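Glutamate--cysteine ligase GshA (Methylobacillus flagellatus KT, PDB 3K1T) probably acts as a ligase, joining glutamate to cysteine to give gamma-glutamylcysteine. Local coordinates at residues Asp24-Ile29 / Ser387-Ala392; Gly241-His246 / Glu252-Lys257; Glu89-Asp94 / Ser194-Leu199. All coordinates share one frame; numbering follows the deposited sequence.

Contact 1 (Asp24-Ile29 / Ser387-Ala392)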
ATOM      1  N   ASP A  24      15.182  18.597  -0.005  1.00 15.66           N
ATOM      2  CA  ASP A  24      16.504  18.486   0.627  1.00 15.89           C
ATOM      3  C   ASP A  24      16.406  17.769   1.985  1.00 16.89           C
ATOM      4  O   ASP A  24      17.441  17.601   2.668  1.00 17.45           O
ATOM      5  CB  ASP A  24      17.117  19.888   0.817  1.00 16.15           C
ATOM      6  CG  ASP A  24      18.614  19.864   1.251  1.00 21.31           C
ATOM      7  OD1 ASP A  24      19.399  19.019   0.781  1.00 24.18           O
ATOM      8  OD2 ASP A  24      19.023  20.732   2.048  1.00 24.90           O
ATOM      9  N   ASN A  25      15.185  17.413   2.418  1.00 14.38           N
ATOM     10  CA  ASN A  25      14.973  16.798   3.735  1.00 14.23           C
ATOM     11  C   ASN A  25      14.066  15.568   3.655  1.00 13.40           C
ATOM     12  O   ASN A  25      13.428  15.213   4.628  1.00 12.65           O
ATOM     13  CB  ASN A  25      14.338  17.839   4.671  1.00 14.05           C
ATOM     14  CG  ASN A  25      15.327  18.892   5.114  1.00 16.59           C
ATOM     15  OD1 ASN A  25      16.217  18.583   5.918  1.00 15.94           O
ATOM     16  ND2 ASN A  25      15.227  20.134   4.553  1.00 11.79           N
HETATM   17  N   MSE A  26      14.014  14.917   2.500  1.00 13.27           N
HETATM   18  CA  MSE A  26      12.985  13.899   2.252  1.00 14.11           C
HETATM   19  C   MSE A  26      13.039  12.708   3.244  1.00 13.21           C
HETATM   20  O   MSE A  26      12.046  12.407   3.900  1.00 13.28           O
HETATM   21  CB  MSE A  26      12.953  13.508   0.765  1.00 13.76           C
HETATM   22  CG  MSE A  26      11.776  12.634   0.386  1.00 15.25           C
HETATM   23 SE   MSE A  26      12.194  10.734   0.652  0.75 19.86          SE
HETATM   24  CE  MSE A  26      10.507  10.014  -0.037  1.00 19.52           C
ATOM     25  N   PRO A  27      14.198  12.079   3.428  1.00 14.42           N
ATOM     26  CA  PRO A  27      14.229  11.018   4.443  1.00 14.35           C
ATOM     27  C   PRO A  27      13.970  11.508   5.888  1.00 14.02           C
ATOM     28  O   PRO A  27      13.328  10.811   6.679  1.00 13.32           O
ATOM     29  CB  PRO A  27      15.642  10.434   4.323  1.00 15.58           C
ATOM     30  CG  PRO A  27      16.363  11.213   3.225  1.00 15.92           C
ATOM     31  CD  PRO A  27      15.415  12.125   2.582  1.00 14.98           C
ATOM     32  N   ARG A  28      14.471  12.691   6.241  1.00 13.05           N
ATOM     33  CA  ARG A  28      14.183  13.249   7.563  0.60 13.01           C
ATOM     34  C   ARG A  28      12.696  13.443   7.783  1.00 11.85           C
ATOM     35  O   ARG A  28      12.173  13.127   8.876  1.00 11.95           O
ATOM     36  CB  ARG A  28      14.957  14.564   7.815  0.60 13.21           C
ATOM     37  CG  ARG A  28      14.229  15.606   8.663  0.60 17.42           C
ATOM     38  CD  ARG A  28      14.947  16.972   8.684  0.60 22.57           C
ATOM     39  NE  ARG A  28      15.986  16.961   9.693  0.60 27.70           N
ATOM     40  CZ  ARG A  28      17.216  16.495   9.516  0.60 29.88           C
ATOM     41  NH1 ARG A  28      17.619  16.040   8.334  0.60 31.71           N
ATOM     42  NH2 ARG A  28      18.067  16.520  10.530  0.60 33.41           N
ATOM     43  N   ILE A  29      12.011  13.954   6.775  1.00 11.43           N
ATOM     44  CA  ILE A  29      10.565  14.146   6.817  1.00 11.79           C
ATOM     45  C   ILE A  29       9.808  12.821   6.986  1.00 12.46           C
ATOM     46  O   ILE A  29       8.921  12.711   7.835  1.00 11.62           O
ATOM     47  CB  ILE A  29      10.073  14.908   5.575  1.00 12.37           C
ATOM     48  CG1 ILE A  29      10.556  16.384   5.626  1.00 13.81           C
ATOM     49  CG2 ILE A  29       8.497  14.802   5.384  1.00 12.74           C
ATOM     50  CD1 ILE A  29      10.513  17.060   4.250  1.00 13.93           C
ATOM     51  N   SER A 387       3.647  10.261  -3.946  1.00 13.58           N
ATOM     52  CA  SER A 387       4.652   9.567  -3.159  1.00 14.80           C
ATOM     53  C   SER A 387       5.943   9.265  -3.934  1.00 14.23           C
ATOM     54  O   SER A 387       6.744   8.421  -3.527  1.00 15.22           O
ATOM     55  CB  SER A 387       4.033   8.256  -2.606  1.00 15.97           C
ATOM     56  OG  SER A 387       3.581   7.407  -3.695  1.00 19.04           O
ATOM     57  N   THR A 388       6.159   9.974  -5.039  1.00 14.10           N
ATOM     58  CA  THR A 388       7.288   9.704  -5.949  1.00 13.47           C
ATOM     59  C   THR A 388       8.074  10.982  -6.243  1.00 13.52           C
ATOM     60  O   THR A 388       8.211  11.400  -7.395  1.00 14.23           O
ATOM     61  CB  THR A 388       6.778   9.058  -7.264  1.00 14.66           C
ATOM     62  OG1 THR A 388       5.782   9.911  -7.856  1.00 14.32           O
ATOM     63  CG2 THR A 388       6.233   7.663  -7.000  1.00 13.89           C
ATOM     64  N   PRO A 389       8.582  11.642  -5.201  1.00 13.24           N
ATOM     65  CA  PRO A 389       9.399  12.848  -5.472  1.00 14.47           C
ATOM     66  C   PRO A 389      10.692  12.539  -6.259  1.00 15.19           C
ATOM     67  O   PRO A 389      11.227  11.429  -6.188  1.00 14.16           O
ATOM     68  CB  PRO A 389       9.788  13.337  -4.067  1.00 14.55           C
ATOM     69  CG  PRO A 389       9.757  12.057  -3.227  1.00 13.70           C
ATOM     70  CD  PRO A 389       8.598  11.277  -3.762  1.00 14.23           C
ATOM     71  N   ASP A 390      11.180  13.543  -6.982  1.00 15.56           N
ATOM     72  CA  ASP A 390      12.465  13.480  -7.683  1.00 17.25           C
ATOM     73  C   ASP A 390      13.351  14.545  -7.068  1.00 16.84           C
ATOM     74  O   ASP A 390      13.323  15.729  -7.474  1.00 15.04           O
ATOM     75  CB  ASP A 390      12.221  13.729  -9.162  1.00 18.12           C
ATOM     76  CG  ASP A 390      13.508  13.680  -9.993  1.00 22.70           C
ATOM     77  OD1 ASP A 390      14.572  13.355  -9.437  1.00 22.20           O
ATOM     78  OD2 ASP A 390      13.394  14.017 -11.188  1.00 27.90           O
ATOM     79  N   CYS A 391      14.140  14.137  -6.063  1.00 17.15           N
ATOM     80  CA  CYS A 391      14.826  15.104  -5.208  1.00 18.28           C
ATOM     81  C   CYS A 391      15.873  15.977  -5.926  1.00 19.20           C
ATOM     82  O   CYS A 391      16.097  17.125  -5.540  1.00 19.12           O
ATOM     83  CB  CYS A 391      15.466  14.393  -4.008  1.00 19.39           C
ATOM     84  SG  CYS A 391      14.123  13.765  -2.865  1.00 21.63           S
ATOM     85  N   ALA A 392      16.449  15.451  -6.995  1.00 18.70           N
ATOM     86  CA  ALA A 392      17.408  16.205  -7.778  1.00 19.21           C
ATOM     87  C   ALA A 392      16.762  16.947  -8.969  1.00 19.46           C
ATOM     88  O   ALA A 392      17.453  17.698  -9.663  1.00 20.21           O
ATOM     89  CB  ALA A 392      18.542  15.257  -8.263  1.00 19.27           C
TER

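Contact 2 (Gly241-His246 / Glu252-Lys257)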
ATOM      1  N   GLY A 241     -16.226  34.713  21.047  1.00 20.10           N
ATOM      2  CA  GLY A 241     -17.310  33.903  21.592  1.00 20.05           C
ATOM      3  C   GLY A 241     -18.564  34.025  20.767  1.00 20.38           C
ATOM      4  O   GLY A 241     -18.553  34.609  19.685  1.00 21.67           O
ATOM      5  N   GLY A 242     -19.670  33.500  21.276  1.00 20.48           N
ATOM      6  CA  GLY A 242     -20.927  33.592  20.572  1.00 20.98           C
ATOM      7  C   GLY A 242     -21.345  35.047  20.462  1.00 21.33           C
ATOM      8  O   GLY A 242     -21.070  35.883  21.358  1.00 21.87           O
ATOM      9  N   LEU A 243     -21.958  35.384  19.344  1.00 20.64           N
ATOM     10  CA  LEU A 243     -22.456  36.727  19.127  1.00 20.89           C
ATOM     11  C   LEU A 243     -23.886  36.618  18.633  1.00 21.05           C
ATOM     12  O   LEU A 243     -24.257  35.610  18.022  1.00 20.92           O
ATOM     13  CB  LEU A 243     -21.610  37.460  18.081  1.00 20.67           C
ATOM     14  CG  LEU A 243     -20.131  37.695  18.367  1.00 21.02           C
ATOM     15  CD1 LEU A 243     -19.519  38.370  17.172  1.00 19.70           C
ATOM     16  CD2 LEU A 243     -19.937  38.547  19.644  1.00 20.17           C
ATOM     17  N   ASP A 244     -24.666  37.656  18.918  1.00 21.51           N
ATOM     18  CA  ASP A 244     -26.012  37.829  18.380  1.00 21.72           C
ATOM     19  C   ASP A 244     -25.912  38.663  17.112  1.00 21.06           C
ATOM     20  O   ASP A 244     -25.725  39.872  17.178  1.00 20.28           O
ATOM     21  CB  ASP A 244     -26.937  38.522  19.403  1.00 22.32           C
ATOM     22  CG  ASP A 244     -28.357  38.768  18.846  1.00 25.52           C
ATOM     23  OD1 ASP A 244     -28.666  38.266  17.717  1.00 24.82           O
ATOM     24  OD2 ASP A 244     -29.141  39.484  19.527  1.00 25.34           O
ATOM     25  N   PHE A 245     -26.017  38.000  15.957  1.00 21.22           N
ATOM     26  CA  PHE A 245     -25.929  38.696  14.656  1.00 21.53           C
ATOM     27  C   PHE A 245     -27.210  39.451  14.270  1.00 22.51           C
ATOM     28  O   PHE A 245     -27.236  40.149  13.247  1.00 21.83           O
ATOM     29  CB  PHE A 245     -25.518  37.719  13.558  1.00 21.65           C
ATOM     30  CG  PHE A 245     -24.068  37.348  13.604  1.00 20.81           C
ATOM     31  CD1 PHE A 245     -23.114  38.159  13.014  1.00 22.16           C
ATOM     32  CD2 PHE A 245     -23.659  36.170  14.205  1.00 20.15           C
ATOM     33  CE1 PHE A 245     -21.774  37.806  13.023  1.00 20.78           C
ATOM     34  CE2 PHE A 245     -22.319  35.821  14.236  1.00 20.23           C
ATOM     35  CZ  PHE A 245     -21.377  36.636  13.634  1.00 20.08           C
ATOM     36  N   HIS A 246     -28.256  39.361  15.098  1.00 23.20           N
ATOM     37  CA  HIS A 246     -29.402  40.291  14.944  1.00 24.77           C
ATOM     38  C   HIS A 246     -29.309  41.551  15.787  1.00 25.53           C
ATOM     39  O   HIS A 246     -30.235  42.358  15.795  1.00 26.66           O
ATOM     40  CB  HIS A 246     -30.720  39.567  15.187  1.00 25.23           C
ATOM     41  CG  HIS A 246     -30.995  38.516  14.164  1.00 26.30           C
ATOM     42  ND1 HIS A 246     -31.334  38.826  12.857  1.00 27.71           N
ATOM     43  CD2 HIS A 246     -30.927  37.166  14.230  1.00 26.50           C
ATOM     44  CE1 HIS A 246     -31.477  37.702  12.171  1.00 26.84           C
ATOM     45  NE2 HIS A 246     -31.226  36.685  12.976  1.00 26.63           N
ATOM     46  N   GLU A 252     -18.327  45.910  17.290  1.00 22.77           N
ATOM     47  CA  GLU A 252     -16.988  46.469  17.423  1.00 23.47           C
ATOM     48  C   GLU A 252     -15.940  45.408  17.779  1.00 22.59           C
ATOM     49  O   GLU A 252     -14.825  45.465  17.268  1.00 22.61           O
ATOM     50  CB  GLU A 252     -16.961  47.649  18.393  1.00 23.65           C
ATOM     51  CG  GLU A 252     -17.624  48.914  17.782  1.00 29.78           C
ATOM     52  CD  GLU A 252     -17.008  49.309  16.407  1.00 33.85           C
ATOM     53  OE1 GLU A 252     -15.765  49.378  16.331  1.00 37.47           O
ATOM     54  OE2 GLU A 252     -17.748  49.499  15.396  1.00 38.45           O
ATOM     55  N   GLN A 253     -16.305  44.473  18.643  1.00 21.40           N
ATOM     56  CA  GLN A 253     -15.472  43.316  18.999  1.00 22.18           C
ATOM     57  C   GLN A 253     -15.046  42.575  17.724  1.00 20.16           C
ATOM     58  O   GLN A 253     -13.871  42.361  17.479  1.00 19.78           O
ATOM     59  CB  GLN A 253     -16.303  42.345  19.886  1.00 22.78           C
ATOM     60  CG  GLN A 253     -15.790  40.897  19.996  1.00 28.94           C
ATOM     61  CD  GLN A 253     -15.122  40.640  21.329  1.00 36.54           C
ATOM     62  OE1 GLN A 253     -14.372  41.516  21.843  1.00 42.66           O
ATOM     63  NE2 GLN A 253     -15.425  39.475  21.949  1.00 35.06           N
ATOM     64  N   LEU A 254     -16.022  42.231  16.906  1.00 18.96           N
ATOM     65  CA  LEU A 254     -15.753  41.498  15.666  1.00 18.48           C
ATOM     66  C   LEU A 254     -14.898  42.327  14.684  1.00 18.03           C
ATOM     67  O   LEU A 254     -13.928  41.814  14.119  1.00 17.52           O
ATOM     68  CB  LEU A 254     -17.058  41.077  15.014  1.00 18.02           C
ATOM     69  CG  LEU A 254     -16.969  40.095  13.836  1.00 18.58           C
ATOM     70  CD1 LEU A 254     -16.198  38.837  14.171  1.00 18.66           C
ATOM     71  CD2 LEU A 254     -18.391  39.725  13.357  1.00 19.90           C
ATOM     72  N   ALA A 255     -15.268  43.598  14.501  1.00 17.40           N
ATOM     73  CA  ALA A 255     -14.563  44.515  13.602  1.00 17.39           C
ATOM     74  C   ALA A 255     -13.098  44.647  13.991  1.00 17.78           C
ATOM     75  O   ALA A 255     -12.215  44.668  13.111  1.00 16.69           O
ATOM     76  CB  ALA A 255     -15.251  45.920  13.555  1.00 17.14           C
ATOM     77  N   GLU A 256     -12.835  44.734  15.291  1.00 17.99           N
ATOM     78  CA  GLU A 256     -11.475  44.932  15.779  1.00 19.68           C
ATOM     79  C   GLU A 256     -10.653  43.684  15.472  1.00 18.35           C
ATOM     80  O   GLU A 256      -9.493  43.778  15.118  1.00 18.02           O
ATOM     81  CB  GLU A 256     -11.441  45.194  17.298  1.00 20.72           C
ATOM     82  CG  GLU A 256     -11.921  46.603  17.703  1.00 28.13           C
ATOM     83  CD  GLU A 256     -12.309  46.760  19.202  1.00 35.35           C
ATOM     84  OE1 GLU A 256     -12.338  45.754  19.991  1.00 39.15           O
ATOM     85  OE2 GLU A 256     -12.593  47.932  19.574  1.00 40.39           O
ATOM     86  N   LYS A 257     -11.256  42.523  15.651  1.00 17.49           N
ATOM     87  CA  LYS A 257     -10.536  41.279  15.370  1.00 17.71           C
ATOM     88  C   LYS A 257     -10.274  41.089  13.882  1.00 16.21           C
ATOM     89  O   LYS A 257      -9.209  40.601  13.518  1.00 15.88           O
ATOM     90  CB  LYS A 257     -11.240  40.087  15.967  1.00 17.85           C
ATOM     91  CG  LYS A 257     -11.066  40.057  17.501  1.00 20.54           C
ATOM     92  CD  LYS A 257     -11.909  39.015  18.112  1.00 21.66           C
ATOM     93  CE  LYS A 257     -11.878  39.125  19.639  1.00 25.45           C
ATOM     94  NZ  LYS A 257     -10.720  38.396  20.103  1.00 29.09           N
TER
HETATM   95  O   HOH W   1     -16.828  37.281  22.622  1.00 28.95           O

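Contact 3 (Glu89-Asp94 / Ser194-Leu199)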
ATOM      1  N   GLU A  89      -6.267  -3.580   9.353  1.00 20.16           N
ATOM      2  CA  GLU A  89      -5.359  -4.240  10.283  1.00 21.80           C
ATOM      3  C   GLU A  89      -5.010  -3.415  11.522  1.00 23.38           C
ATOM      4  O   GLU A  89      -4.729  -3.996  12.561  1.00 25.39           O
ATOM      5  CB  GLU A  89      -4.050  -4.628   9.593  1.00 21.75           C
ATOM      6  CG  GLU A  89      -4.206  -5.701   8.553  1.00 23.49           C
ATOM      7  CD  GLU A  89      -2.940  -5.889   7.708  1.00 27.74           C
ATOM      8  OE1 GLU A  89      -1.848  -5.522   8.207  1.00 29.81           O
ATOM      9  OE2 GLU A  89      -3.058  -6.393   6.564  1.00 30.25           O
ATOM     10  N   LYS A  90      -5.014  -2.078  11.427  1.00 23.56           N
ATOM     11  CA  LYS A  90      -4.687  -1.209  12.564  1.00 24.26           C
ATOM     12  C   LYS A  90      -5.915  -0.874  13.399  1.00 25.53           C
ATOM     13  O   LYS A  90      -5.820  -0.792  14.622  1.00 26.52           O
ATOM     14  CB  LYS A  90      -4.066   0.122  12.101  1.00 24.12           C
ATOM     15  CG  LYS A  90      -2.646  -0.065  11.619  1.00 25.62           C
ATOM     16  CD  LYS A  90      -2.004   1.207  11.170  1.00 27.47           C
ATOM     17  CE  LYS A  90      -0.635   0.872  10.600  1.00 28.21           C
ATOM     18  NZ  LYS A  90      -0.043   2.020   9.940  1.00 27.48           N
ATOM     19  N   ILE A  91      -7.048  -0.683  12.745  1.00 25.28           N
ATOM     20  CA  ILE A  91      -8.234  -0.114  13.402  0.50 26.06           C
ATOM     21  C   ILE A  91      -9.288  -1.163  13.747  1.00 26.01           C
ATOM     22  O   ILE A  91      -9.999  -1.016  14.735  1.00 26.64           O
ATOM     23  CB  ILE A  91      -8.897   0.968  12.516  0.50 26.07           C
ATOM     24  CG1 ILE A  91      -7.925   2.135  12.232  0.50 27.32           C
ATOM     25  CG2 ILE A  91     -10.199   1.486  13.152  0.50 25.71           C
ATOM     26  CD1 ILE A  91      -7.378   2.831  13.502  0.50 27.41           C
ATOM     27  N   CYS A  92      -9.436  -2.187  12.918  1.00 24.99           N
ATOM     28  CA  CYS A  92     -10.393  -3.261  13.248  1.00 26.14           C
ATOM     29  C   CYS A  92      -9.836  -4.632  12.806  1.00 26.81           C
ATOM     30  O   CYS A  92     -10.370  -5.286  11.903  1.00 26.06           O
ATOM     31  CB  CYS A  92     -11.785  -2.951  12.657  1.00 26.18           C
ATOM     32  SG  CYS A  92     -11.830  -2.548  10.917  1.00 26.08           S
ATOM     33  N   PRO A  93      -8.753  -5.079  13.471  1.00 27.52           N
ATOM     34  CA  PRO A  93      -7.940  -6.165  12.925  1.00 28.33           C
ATOM     35  C   PRO A  93      -8.642  -7.479  12.725  1.00 29.00           C
ATOM     36  O   PRO A  93      -8.238  -8.247  11.846  1.00 29.77           O
ATOM     37  CB  PRO A  93      -6.790  -6.317  13.952  1.00 28.77           C
ATOM     38  CG  PRO A  93      -7.201  -5.566  15.148  1.00 28.33           C
ATOM     39  CD  PRO A  93      -8.113  -4.465  14.643  1.00 28.38           C
ATOM     40  N   ASP A  94      -9.666  -7.744  13.537  1.00 28.35           N
ATOM     41  CA  ASP A  94     -10.313  -9.034  13.543  1.00 28.66           C
ATOM     42  C   ASP A  94     -11.659  -9.020  12.815  1.00 27.14           C
ATOM     43  O   ASP A  94     -12.352 -10.045  12.773  1.00 24.84           O
ATOM     44  CB  ASP A  94     -10.505  -9.458  14.991  1.00 29.58           C
ATOM     45  CG  ASP A  94      -9.171  -9.554  15.737  1.00 34.76           C
ATOM     46  OD1 ASP A  94      -8.226 -10.178  15.170  1.00 41.06           O
ATOM     47  OD2 ASP A  94      -9.070  -8.995  16.864  1.00 40.18           O
ATOM     48  N   SER A 194     -17.663  -0.832  17.767  1.00 20.27           N
ATOM     49  CA  SER A 194     -16.924   0.416  17.623  1.00 20.57           C
ATOM     50  C   SER A 194     -17.356   1.219  16.431  1.00 18.70           C
ATOM     51  O   SER A 194     -17.600   0.651  15.348  1.00 18.12           O
ATOM     52  CB  SER A 194     -15.437   0.126  17.488  1.00 22.15           C
ATOM     53  OG  SER A 194     -15.008  -0.489  18.691  1.00 27.20           O
ATOM     54  N   LEU A 195     -17.490   2.527  16.630  1.00 17.05           N
ATOM     55  CA  LEU A 195     -17.680   3.433  15.535  1.00 16.47           C
ATOM     56  C   LEU A 195     -16.304   3.862  14.986  1.00 16.09           C
ATOM     57  O   LEU A 195     -15.336   3.998  15.762  1.00 14.27           O
ATOM     58  CB  LEU A 195     -18.454   4.673  15.965  1.00 17.36           C
ATOM     59  CG  LEU A 195     -19.911   4.496  16.437  1.00 18.35           C
ATOM     60  CD1 LEU A 195     -20.417   5.848  16.944  1.00 18.63           C
ATOM     61  CD2 LEU A 195     -20.823   3.986  15.316  1.00 18.70           C
ATOM     62  N   ILE A 196     -16.247   4.056  13.672  1.00 14.54           N
ATOM     63  CA  ILE A 196     -15.049   4.514  12.978  1.00 15.16           C
ATOM     64  C   ILE A 196     -15.411   5.741  12.154  1.00 15.54           C
ATOM     65  O   ILE A 196     -16.218   5.659  11.236  1.00 16.45           O
ATOM     66  CB  ILE A 196     -14.467   3.438  12.035  1.00 15.91           C
ATOM     67  CG1 ILE A 196     -14.168   2.136  12.802  1.00 16.94           C
ATOM     68  CG2 ILE A 196     -13.205   4.015  11.290  1.00 13.95           C
ATOM     69  CD1 ILE A 196     -14.027   0.876  11.940  1.00 19.25           C
ATOM     70  N   PRO A 197     -14.859   6.910  12.484  1.00 17.03           N
ATOM     71  CA  PRO A 197     -14.031   7.247  13.631  1.00 18.45           C
ATOM     72  C   PRO A 197     -14.830   7.110  14.937  1.00 18.78           C
ATOM     73  O   PRO A 197     -16.056   7.138  14.901  1.00 17.19           O
ATOM     74  CB  PRO A 197     -13.674   8.716  13.379  1.00 18.45           C
ATOM     75  CG  PRO A 197     -14.688   9.224  12.471  1.00 18.69           C
ATOM     76  CD  PRO A 197     -15.178   8.096  11.657  1.00 16.56           C
ATOM     77  N   PRO A 198     -14.140   6.970  16.090  1.00 20.88           N
ATOM     78  CA  PRO A 198     -14.907   6.690  17.282  1.00 21.60           C
ATOM     79  C   PRO A 198     -15.465   7.960  17.937  1.00 23.46           C
ATOM     80  O   PRO A 198     -14.906   8.439  18.919  1.00 24.41           O
ATOM     81  CB  PRO A 198     -13.898   5.973  18.184  1.00 22.51           C
ATOM     82  CG  PRO A 198     -12.579   6.555  17.795  1.00 22.11           C
ATOM     83  CD  PRO A 198     -12.694   6.743  16.287  1.00 21.94           C
ATOM     84  N   LEU A 199     -16.596   8.442  17.439  1.00 23.98           N
ATOM     85  CA  LEU A 199     -17.203   9.656  17.959  1.00 24.67           C
ATOM     86  C   LEU A 199     -18.075   9.321  19.177  1.00 26.29           C
ATOM     87  O   LEU A 199     -18.699   8.248  19.247  1.00 26.04           O
ATOM     88  CB  LEU A 199     -18.056  10.326  16.890  1.00 23.79           C
ATOM     89  CG  LEU A 199     -17.420  10.511  15.503  1.00 22.22           C
ATOM     90  CD1 LEU A 199     -18.439  11.175  14.575  1.00 19.93           C
ATOM     91  CD2 LEU A 199     -16.126  11.348  15.572  1.00 22.32           C
TER

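Contact 1 (Asp24-Ile29 / Ser387-Ala392)
Met26, in the first turn of helix 26-40, faces Pro389 and Cys391 of an irregular connection that carries the chain from strand 377-381 to helix 398-421. The helix start is marked by Asn25 at the N-cap position and by the backbone bond from Ile29 N to Asn25 O, 2.9 Å long; segment 387-392 runs past it without regular structure, so the two backbones share no repeating register. Contact therefore falls to side chains, and one residue does the work for the helix. Met26, deposited as selenomethionine, meets two partners with different parts of its side chain. Its CB, placed by the backbone, lies 3.8 Å from Cys391 SG. With CG anti to the residue's own N (chi1 -171°) and a bend at chi2 (-88°), the terminal CE is carried to CG of the Pro389 ring at 3.9 Å, the side chain crossing the proline at about a right angle. The result is a small apolar patch, with Met26 and Pro389 buried and Cys391 at the exposed border. Tyr403 of helix 398-421 packs on both Met26 and Pro389, and Gln124 of the second subunit touches the same pair, so the patch also belongs to the subunit interface. Leu23, at the end of helix 13-23, touches Pro389, while Asn400 of helix 398-421 accepts a hydrogen bond from Asp390 N through OD1.

Contact 2 (Gly241-His246 / Glu252-Lys257)
A single methyl group, Leu254 CD2, carries the direct apolar contact here, touching both Leu243 and Phe245 although the backbones stay well apart: the nearest CA atoms, those of Leu243 and Leu254, are 8.9 Å from each other. Leu254 sends CG anti to its N (chi1 -170°), projecting the branch from helix 251-272 toward the preceding loop. CD2 then meets Phe245 CE1 at 3.9 Å, approaching the ring obliquely, with the two side chains roughly perpendicular. Leu243 adds its CD1 at 4.2 Å from the same Leu254 CD2. A water forms a second, polar link: it accepts from Gly241 N at 3.1 Å and, more weakly, from Gln253 NE2. The loop is braced internally by an Asx turn in which Asp244 OD1 receives His246 N at 2.9 Å from above the carboxylate plane. Such short-range packing ties the loop leaving strand 237-241 to the helix that follows it. Strand 324-329 borders the contact, with Val325 touching both Phe245 and Leu254 and Leu327 adding to Leu254; Met313 of helix 307-314 flanks the phenylalanine, and Lys257 NZ reaches back to Thr239 O on strand 237-241.

Contact 3 (Glu89-Asp94 / Ser194-Leu199)
Ile91 and Cys92, where helix 77-91 gives way to a loop, face Ile196 at the end of strand 194-196, with the CA atoms of Ile91 and Ile196 8.2 Å apart. The interface is small and wholly apolar. In the conformer described here (a second was modelled), Ile91 CG2 comes 4.0 Å from Ile196 CG1 and almost as near to its CD1, the two isoleucines meeting at an oblique angle. Cys92 closes in beside them: its SG, set between the backbone N and the carbonyl carbon (chi1 52°), lies 4.2 Å from Ile196 CD1. One end of the Ile196 side chain is thus shared by a methyl group and a thiol from consecutive residues. The strand residue is buried, as is Cys92, whereas Ile91 sits at the exposed margin. Immediately after Ile196 a cis peptide precedes Pro197, and Pro198 forms the centre of an inverse gamma turn, so the chain turns sharply out of the strand. Around Ile196 lie Phe44 and, from strand 173-177, Ala173 and Leu175. Backbone hydrogen bonds join Ser194 and Ile196 to that strand, its parallel partner. What results is the helix-on-sheet packing characteristic of alpha/beta structure, here at the C-terminal end of a helix against a strand of the mixed sheet.

Overall arrangement
The three contacts exemplify closure of a chain at very different ranges. Contact 1 joins residues near the two ends, and both other contacts are nested within the loop it closes; contact 3 closes before contact 2 opens, the latter spanning just a few residues. None touches another. The centres of contacts 1 and 3 lie 31 Å apart, those of contacts 2 and 3 40 Å, and those of contacts 1 and 2 45 Å. Contacts 1 and 3 both reach the second subunit, whereas no other chain of the assembly touches contact 2. Glycerol, probably from the crystallisation liquor, binds near contacts 1 and 2, and by itself identifies no active site.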